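Local atomic coordinates of sulfoquinovosidase (Escherichia coli, PDB entry 5AEE), a protein that hydrolyses sulfoquinovosyl diacylglycerides and simple sulfoquinovosides such as sulfoquinovosyl glycerol to release sulfoquinovose, which the bacterium degrades by sulfoglycolysis. Residues V302-K307 with N335-S340; Y508-E513 with E538-G543. The protein carries 1 engineered substitution. All coordinates share one frame; numbering follows the deposited sequence.

Interaction 1: residues V302-K307 with N335-S340; sequences VMWNWK and NPYVAS. With NSQ (4-nitrophenyl alpha-D-6-sulfoquinovoside), chain E.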
loop_
_atom_site.group_PDB
_atom_site.type_symbol
_atom_site.label_atom_id
_atom_site.label_comp_id
_atom_site.label_asym_id
_atom_site.label_seq_id
_atom_site.Cartn_x
_atom_site.Cartn_y
_atom_site.Cartn_z
ATOM N N VAL A 302 15.907 13.658 -4.986
ATOM C CA VAL A 302 16.913 13.435 -3.951
ATOM C C VAL A 302 18.124 12.928 -4.709
ATOM O O VAL A 302 17.968 12.288 -5.764
ATOM C CB VAL A 302 16.408 12.392 -2.962
ATOM C CG1 VAL A 302 17.483 12.053 -1.936
ATOM C CG2 VAL A 302 15.164 12.926 -2.250
ATOM N N MET A 303 19.293 13.205 -4.192
ATOM C CA MET A 303 20.543 12.568 -4.706
ATOM C C MET A 303 20.614 11.186 -4.123
ATOM O O MET A 303 20.807 11.001 -2.891
ATOM C CB MET A 303 21.775 13.359 -4.283
ATOM C CG MET A 303 23.100 12.719 -4.705
ATOM S SD MET A 303 23.137 12.328 -6.485
ATOM C CE MET A 303 22.942 14.028 -7.046
ATOM N N TRP A 304 20.492 10.186 -4.962
ATOM C CA TRP A 304 20.437 8.770 -4.445
ATOM C C TRP A 304 21.741 8.105 -4.052
ATOM O O TRP A 304 22.170 7.040 -4.557
ATOM C CB TRP A 304 19.648 7.865 -5.391
ATOM C CG TRP A 304 18.258 8.217 -5.660
ATOM C CD1 TRP A 304 17.526 9.302 -5.223
ATOM C CD2 TRP A 304 17.388 7.495 -6.507
ATOM N NE1 TRP A 304 16.253 9.251 -5.725
ATOM C CE2 TRP A 304 16.140 8.158 -6.509
ATOM C CE3 TRP A 304 17.525 6.325 -7.216
ATOM C CZ2 TRP A 304 15.072 7.727 -7.235
ATOM C CZ3 TRP A 304 16.434 5.879 -7.937
ATOM C CH2 TRP A 304 15.222 6.561 -7.914
ATOM N N ASN A 305 22.348 8.669 -3.014
ATOM C CA ASN A 305 23.520 8.138 -2.420
ATOM C C ASN A 305 23.363 8.422 -0.951
ATOM O O ASN A 305 23.365 9.593 -0.523
ATOM C CB ASN A 305 24.767 8.830 -2.984
ATOM C CG ASN A 305 26.023 8.111 -2.586
ATOM O OD1 ASN A 305 26.285 6.969 -3.010
ATOM N ND2 ASN A 305 26.767 8.728 -1.687
ATOM N N TRP A 306 23.259 7.347 -0.194
ATOM C CA TRP A 306 22.634 7.345 1.106
ATOM C C TRP A 306 23.640 7.647 2.172
ATOM O O TRP A 306 23.923 6.839 3.009
ATOM C CB TRP A 306 21.958 6.034 1.363
ATOM C CG TRP A 306 21.097 5.665 0.137
ATOM C CD1 TRP A 306 21.174 4.499 -0.547
ATOM C CD2 TRP A 306 20.106 6.446 -0.505
ATOM N NE1 TRP A 306 20.290 4.486 -1.577
ATOM C CE2 TRP A 306 19.600 5.674 -1.564
ATOM C CE3 TRP A 306 19.552 7.709 -0.276
ATOM C CZ2 TRP A 306 18.651 6.144 -2.421
ATOM C CZ3 TRP A 306 18.568 8.164 -1.131
ATOM C CH2 TRP A 306 18.124 7.402 -2.170
ATOM N N LYS A 307 24.044 8.912 2.181
ATOM C CA LYS A 307 24.983 9.417 3.157
ATOM C C LYS A 307 24.627 10.868 3.375
ATOM O O LYS A 307 24.323 11.586 2.452
ATOM C CB LYS A 307 26.372 9.280 2.511
ATOM C CG LYS A 307 27.540 9.613 3.387
ATOM C CD LYS A 307 28.814 9.594 2.523
ATOM C CE LYS A 307 29.779 10.739 2.850
ATOM N NZ LYS A 307 30.358 10.705 4.227
ATOM N N ASN A 335 16.135 4.624 -0.756
ATOM C CA ASN A 335 15.539 3.585 -1.555
ATOM C C ASN A 335 16.579 2.480 -1.817
ATOM O O ASN A 335 17.709 2.636 -1.465
ATOM C CB ASN A 335 14.820 4.171 -2.746
ATOM C CG ASN A 335 15.729 4.736 -3.802
ATOM O OD1 ASN A 335 16.668 4.110 -4.274
ATOM N ND2 ASN A 335 15.429 6.001 -4.202
ATOM N N PRO A 336 16.202 1.386 -2.472
ATOM C CA PRO A 336 17.170 0.330 -2.584
ATOM C C PRO A 336 17.974 0.360 -3.928
ATOM O O PRO A 336 18.471 -0.676 -4.402
ATOM C CB PRO A 336 16.308 -0.921 -2.484
ATOM C CG PRO A 336 15.067 -0.539 -3.168
ATOM C CD PRO A 336 14.926 1.002 -3.057
ATOM N N TYR A 337 18.055 1.533 -4.510
ATOM C CA TYR A 337 18.820 1.787 -5.681
ATOM C C TYR A 337 19.928 2.713 -5.309
ATOM O O TYR A 337 19.858 3.341 -4.266
ATOM C CB TYR A 337 17.915 2.316 -6.799
ATOM C CG TYR A 337 16.598 1.591 -6.910
ATOM C CD1 TYR A 337 16.516 0.190 -6.807
ATOM C CD2 TYR A 337 15.386 2.304 -7.049
ATOM C CE1 TYR A 337 15.272 -0.478 -6.901
ATOM C CE2 TYR A 337 14.162 1.639 -7.175
ATOM C CZ TYR A 337 14.089 0.236 -7.046
ATOM O OH TYR A 337 12.851 -0.469 -7.127
ATOM N N VAL A 338 21.004 2.720 -6.117
ATOM C CA VAL A 338 22.135 3.638 -5.869
ATOM C C VAL A 338 22.613 4.384 -7.136
ATOM O O VAL A 338 22.938 3.723 -8.159
ATOM C CB VAL A 338 23.280 2.900 -5.193
ATOM C CG1 VAL A 338 22.902 2.601 -3.755
ATOM C CG2 VAL A 338 23.612 1.570 -5.927
ATOM N N ALA A 339 22.629 5.735 -7.049
ATOM C CA ALA A 339 23.000 6.606 -8.152
ATOM C C ALA A 339 24.336 6.194 -8.739
ATOM O O ALA A 339 25.318 6.093 -8.029
ATOM C CB ALA A 339 23.062 8.030 -7.718
ATOM N N SER A 340 24.339 5.908 -10.034
ATOM C CA SER A 340 25.541 5.407 -10.706
ATOM C C SER A 340 26.684 6.388 -10.691
ATOM O O SER A 340 27.789 6.010 -10.892
ATOM C CB SER A 340 25.205 4.990 -12.150
ATOM O OG SER A 340 24.888 6.151 -12.882
HETATM O O12 NSQ E . 12.638 9.987 -6.523
HETATM S S10 NSQ E . 12.854 11.183 -5.674
HETATM O O13 NSQ E . 14.216 11.407 -5.140
HETATM O O11 NSQ E . 12.313 12.334 -6.395
HETATM C C6 NSQ E . 11.930 11.015 -4.232
HETATM C C5 NSQ E . 10.424 10.880 -4.411
HETATM O O5 NSQ E . 10.246 9.502 -4.871
HETATM C C1 NSQ E . 8.942 9.004 -4.911
HETATM C C2 NSQ E . 8.205 9.235 -3.574
HETATM O O2 NSQ E . 6.929 8.677 -3.727
HETATM C C3 NSQ E . 8.230 10.712 -3.246
HETATM O O3 NSQ E . 7.551 11.010 -2.045
HETATM C C4 NSQ E . 9.650 11.214 -3.124
HETATM O O4 NSQ E . 9.615 12.656 -2.897
HETATM O O1 NSQ E . 8.327 9.723 -5.979
HETATM C C25 NSQ E . 8.662 9.358 -7.223
HETATM C C26 NSQ E . 8.401 8.045 -7.650
HETATM C C27 NSQ E . 8.813 7.681 -8.898
HETATM C C28 NSQ E . 9.402 8.618 -9.739
HETATM N N32 NSQ E . 9.855 8.180 -10.999
HETATM O O33 NSQ E . 10.716 8.880 -11.608
HETATM O O34 NSQ E . 9.549 7.009 -11.417
HETATM C C29 NSQ E . 9.662 9.904 -9.273
HETATM C C30 NSQ E . 9.281 10.285 -8.000
HETATM O O HOH W 1 25.546 5.735 -5.256
#
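Trp304 lays its indole over the amide end of Asn335, whose ND2 stands 3.2 Å above the ring plane, over its centre. The amide comes end-on, its plane 79° from that of the ring. At the indole's edge, Trp304 NE1 donates an almost straight bond (174°) to sulfonate oxygen O13 of the bound sulfoquinovoside, 3.0 Å away. Backbone N of Val302 reaches the same O13 at 2.8 Å, so two N-H groups grip one oxygen.

The backbones are tied by Ala339 N, which donates to Trp304 O over 2.9 Å, while the CB atoms of these two residues pack together. Trp306 adds a bent side-chain bond, NE1 to Tyr337 O at 3.0 Å. One face of its indole is covered toward the rim by the backbone N of Asn335, and CG1 of Val338 rests obliquely against its pyrrole side. A bridging water joins Asn305 OD1 to Ala339 O.

In the family 31 TIM barrel, 335-340 directly follows barrel strand 329-334. Segment 302-307 leaves the short strand 300-302, within the excursion between barrel strand 282-286 and helix 316-325; both segments lie beyond barrel strand ends, where the substrate site of such barrels is built. Trp304 and Trp306 are each the centre of an inverse gamma turn.

Asn335 CG sits between its own backbone N and carbonyl carbon (chi1 71°), and OD1 accepts from Tyr337 N at 2.9 Å in an Asx turn; ND2 is held by Tyr333 OH. Tyr337 OH bonds to the backbone N of Gly407 and Tyr409, and Phe370 meets the Trp304 ring edge-to-face.

Interaction 2: residues Y508-E513 with E538-G543; sequences YTTLFE and EGNRPG. With NSQ (4-nitrophenyl alpha-D-6-sulfoquinovoside), chain E.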
loop_
_atom_site.group_PDB
_atom_site.type_symbol
_atom_site.label_atom_id
_atom_site.label_comp_id
_atom_site.label_asym_id
_atom_site.label_seq_id
_atom_site.Cartn_x
_atom_site.Cartn_y
_atom_site.Cartn_z
ATOM N N TYR A 508 1.402 15.066 -3.976
ATOM C CA TYR A 508 2.794 15.149 -4.412
ATOM C C TYR A 508 3.020 15.654 -5.834
ATOM O O TYR A 508 3.754 16.623 -6.018
ATOM C CB TYR A 508 3.497 13.767 -4.245
ATOM C CG TYR A 508 4.885 13.733 -4.803
ATOM C CD1 TYR A 508 5.947 14.186 -4.063
ATOM C CD2 TYR A 508 5.131 13.241 -6.081
ATOM C CE1 TYR A 508 7.239 14.125 -4.586
ATOM C CE2 TYR A 508 6.424 13.190 -6.624
ATOM C CZ TYR A 508 7.496 13.617 -5.852
ATOM O OH TYR A 508 8.812 13.625 -6.372
ATOM N N THR A 509 2.325 15.028 -6.802
ATOM C CA THR A 509 2.636 15.133 -8.170
ATOM C C THR A 509 2.168 16.451 -8.776
ATOM O O THR A 509 0.995 16.773 -8.795
ATOM C CB THR A 509 2.014 13.971 -8.965
ATOM O OG1 THR A 509 2.394 12.711 -8.320
ATOM C CG2 THR A 509 2.513 14.047 -10.487
ATOM N N THR A 510 3.140 17.190 -9.288
ATOM C CA THR A 510 3.017 18.604 -9.649
ATOM C C THR A 510 3.600 18.633 -11.059
ATOM O O THR A 510 4.811 18.736 -11.262
ATOM C CB THR A 510 3.884 19.449 -8.712
ATOM O OG1 THR A 510 3.628 19.042 -7.372
ATOM C CG2 THR A 510 3.548 20.894 -8.889
ATOM N N LEU A 511 2.715 18.449 -12.047
ATOM C CA LEU A 511 3.103 18.321 -13.436
ATOM C C LEU A 511 2.014 19.013 -14.224
ATOM O O LEU A 511 0.853 19.112 -13.776
ATOM C CB LEU A 511 3.132 16.862 -13.868
ATOM C CG LEU A 511 4.182 15.981 -13.252
ATOM C CD1 LEU A 511 4.024 14.578 -13.750
ATOM C CD2 LEU A 511 5.556 16.524 -13.563
ATOM N N PHE A 512 2.382 19.485 -15.394
ATOM C CA PHE A 512 1.392 19.955 -16.378
ATOM C C PHE A 512 0.505 21.055 -15.829
ATOM O O PHE A 512 -0.689 20.968 -15.839
ATOM C CB PHE A 512 0.498 18.796 -16.792
ATOM C CG PHE A 512 1.234 17.582 -17.253
ATOM C CD1 PHE A 512 2.088 17.642 -18.318
ATOM C CD2 PHE A 512 0.970 16.355 -16.702
ATOM C CE1 PHE A 512 2.741 16.515 -18.792
ATOM C CE2 PHE A 512 1.624 15.232 -17.153
ATOM C CZ PHE A 512 2.523 15.311 -18.186
ATOM N N GLU A 513 0.968 22.082 -15.217
ATOM C CA GLU A 513 -0.175 22.954 -14.725
ATOM C C GLU A 513 -1.080 22.444 -13.527
ATOM O O GLU A 513 -1.904 23.221 -13.037
ATOM C CB GLU A 513 -1.147 23.420 -15.882
ATOM C CG GLU A 513 -0.526 23.804 -17.264
ATOM C CD GLU A 513 0.661 24.799 -17.211
ATOM O OE1 GLU A 513 0.821 25.567 -16.230
ATOM O OE2 GLU A 513 1.469 24.806 -18.164
ATOM N N GLU A 538 6.586 18.619 0.212
ATOM C CA GLU A 538 6.735 19.748 -0.677
ATOM C C GLU A 538 6.194 19.467 -2.077
ATOM O O GLU A 538 5.740 20.389 -2.700
ATOM C CB GLU A 538 8.118 20.242 -0.722
ATOM C CG GLU A 538 8.543 20.828 0.632
ATOM C CD GLU A 538 9.859 21.504 0.573
ATOM O OE1 GLU A 538 10.584 21.361 -0.477
ATOM O OE2 GLU A 538 10.186 22.166 1.590
ATOM N N GLY A 539 6.137 18.189 -2.486
ATOM C CA GLY A 539 5.862 17.792 -3.844
ATOM C C GLY A 539 7.169 17.856 -4.680
ATOM O O GLY A 539 8.236 18.315 -4.202
ATOM N N ASN A 540 7.057 17.476 -5.942
ATOM C CA ASN A 540 8.252 17.451 -6.819
ATOM C C ASN A 540 8.693 18.803 -7.316
ATOM O O ASN A 540 9.840 18.966 -7.739
ATOM C CB ASN A 540 8.093 16.567 -7.984
ATOM C CG ASN A 540 6.914 16.881 -8.795
ATOM O OD1 ASN A 540 5.783 16.847 -8.295
ATOM N ND2 ASN A 540 7.118 17.036 -10.062
ATOM N N ARG A 541 7.813 19.773 -7.189
ATOM C CA ARG A 541 8.087 21.173 -7.577
ATOM C C ARG A 541 7.654 22.039 -6.468
ATOM O O ARG A 541 6.538 22.618 -6.478
ATOM C CB ARG A 541 7.361 21.502 -8.864
ATOM C CG ARG A 541 8.067 20.879 -10.020
ATOM C CD ARG A 541 7.316 21.083 -11.306
ATOM N NE ARG A 541 7.839 20.188 -12.315
ATOM C CZ ARG A 541 7.308 20.037 -13.533
ATOM N NH1 ARG A 541 6.234 20.706 -13.880
ATOM N NH2 ARG A 541 7.851 19.197 -14.405
ATOM N N PRO A 542 8.499 22.134 -5.453
ATOM C CA PRO A 542 8.046 22.891 -4.287
ATOM C C PRO A 542 7.499 24.281 -4.481
ATOM O O PRO A 542 6.494 24.657 -3.844
ATOM C CB PRO A 542 9.294 22.952 -3.429
ATOM C CG PRO A 542 9.875 21.609 -3.706
ATOM C CD PRO A 542 9.776 21.493 -5.198
ATOM N N GLY A 543 8.138 25.040 -5.364
ATOM C CA GLY A 543 7.824 26.438 -5.514
ATOM C C GLY A 543 6.549 26.607 -6.315
ATOM O O GLY A 543 6.041 27.696 -6.340
HETATM O O12 NSQ E . 12.638 9.987 -6.523
HETATM S S10 NSQ E . 12.854 11.183 -5.674
HETATM O O13 NSQ E . 14.216 11.407 -5.140
HETATM O O11 NSQ E . 12.313 12.334 -6.395
HETATM C C6 NSQ E . 11.930 11.015 -4.232
HETATM C C5 NSQ E . 10.424 10.880 -4.411
HETATM O O5 NSQ E . 10.246 9.502 -4.871
HETATM C C1 NSQ E . 8.942 9.004 -4.911
HETATM C C2 NSQ E . 8.205 9.235 -3.574
HETATM O O2 NSQ E . 6.929 8.677 -3.727
HETATM C C3 NSQ E . 8.230 10.712 -3.246
HETATM O O3 NSQ E . 7.551 11.010 -2.045
HETATM C C4 NSQ E . 9.650 11.214 -3.124
HETATM O O4 NSQ E . 9.615 12.656 -2.897
HETATM O O1 NSQ E . 8.327 9.723 -5.979
HETATM C C25 NSQ E . 8.662 9.358 -7.223
HETATM C C26 NSQ E . 8.401 8.045 -7.650
HETATM C C27 NSQ E . 8.813 7.681 -8.898
HETATM C C28 NSQ E . 9.402 8.618 -9.739
HETATM N N32 NSQ E . 9.855 8.180 -10.999
HETATM O O33 NSQ E . 10.716 8.880 -11.608
HETATM O O34 NSQ E . 9.549 7.009 -11.417
HETATM C C29 NSQ E . 9.662 9.904 -9.273
HETATM C C30 NSQ E . 9.281 10.285 -8.000
HETATM O O HOH W 2 5.165 19.375 -16.652
#
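Asn540 turns its amide onto the backbone of Thr510: ND2 donates to Thr510 O at 3.1 Å, approaching from above the carbonyl plane, and OD1 receives a weak bond from Thr510 N over 2.8 Å, bent to 129° at the hydrogen. The amide thus serves the N-H and C=O of one residue, and ND2 has a second acceptor in Phe298 O. Asn540 N adds a weak, long bond to Tyr508 O. Tyr508 O also accepts from Thr510 OG1 at 2.8 Å, and Asn545 ND2 bonds to the same hydroxyl.

These segments are the loops after barrel strands 501-505 and 534-536, neighbours in the parallel sheet of the TIM barrel, and they lie beside the sugar site. Gly539 fits where the two backbones come nearest, CA to CA: its CA is 3.2 Å from Tyr508 O, a side chain there would run into that carbonyl, and its phi is positive.

The Tyr508 ring, with CG anti to the backbone N (chi1 174°), stands between the sugar and the second loop. C3 of the sulfoquinovoside lies over one face and Asn540 N over the other, 3.6 Å above the plane, while His537 meets the ring edge-to-face. Asn540 CB packs against Tyr508 OH, 3.4 Å away. Replacing Tyr508 by an alanine would probably leave the sugar without that aromatic face and open a gap beside Asn540 CB and His537.

Farther along, extended Arg541 slides past Thr510, placing one guanidinium face over Thr510 O and Leu511 CD2, the methyl being 3.6 Å from NH2. Phe298 O and Ser297 O accept from NE and NH2, and a water links NH1 to Phe512 N.

How the interactions relate
Both contacts border the same substrate molecule but address different parts of it. Interaction 1 meets the sulfonate end, interaction 2 the sugar ring: the closest atoms of Tyr508 and the ligand are CE1 and O4, 3.3 Å apart. The two contacts do not touch; their centres are 21 Å apart and their nearest atoms about 7 Å, and interaction 1 closes in the chain before interaction 2 opens. Each contact lies beside one catalytic position: the side chain of Asn335 is about 4 Å from that of the nucleophile Asp405, and that of Tyr508 about 3 Å from the side chain of Asn472, the engineered residue at the inferred proton-donor position. Arg301, Gln288, His537, Tyr409 and Asn472 also hydrogen-bond to the ligand.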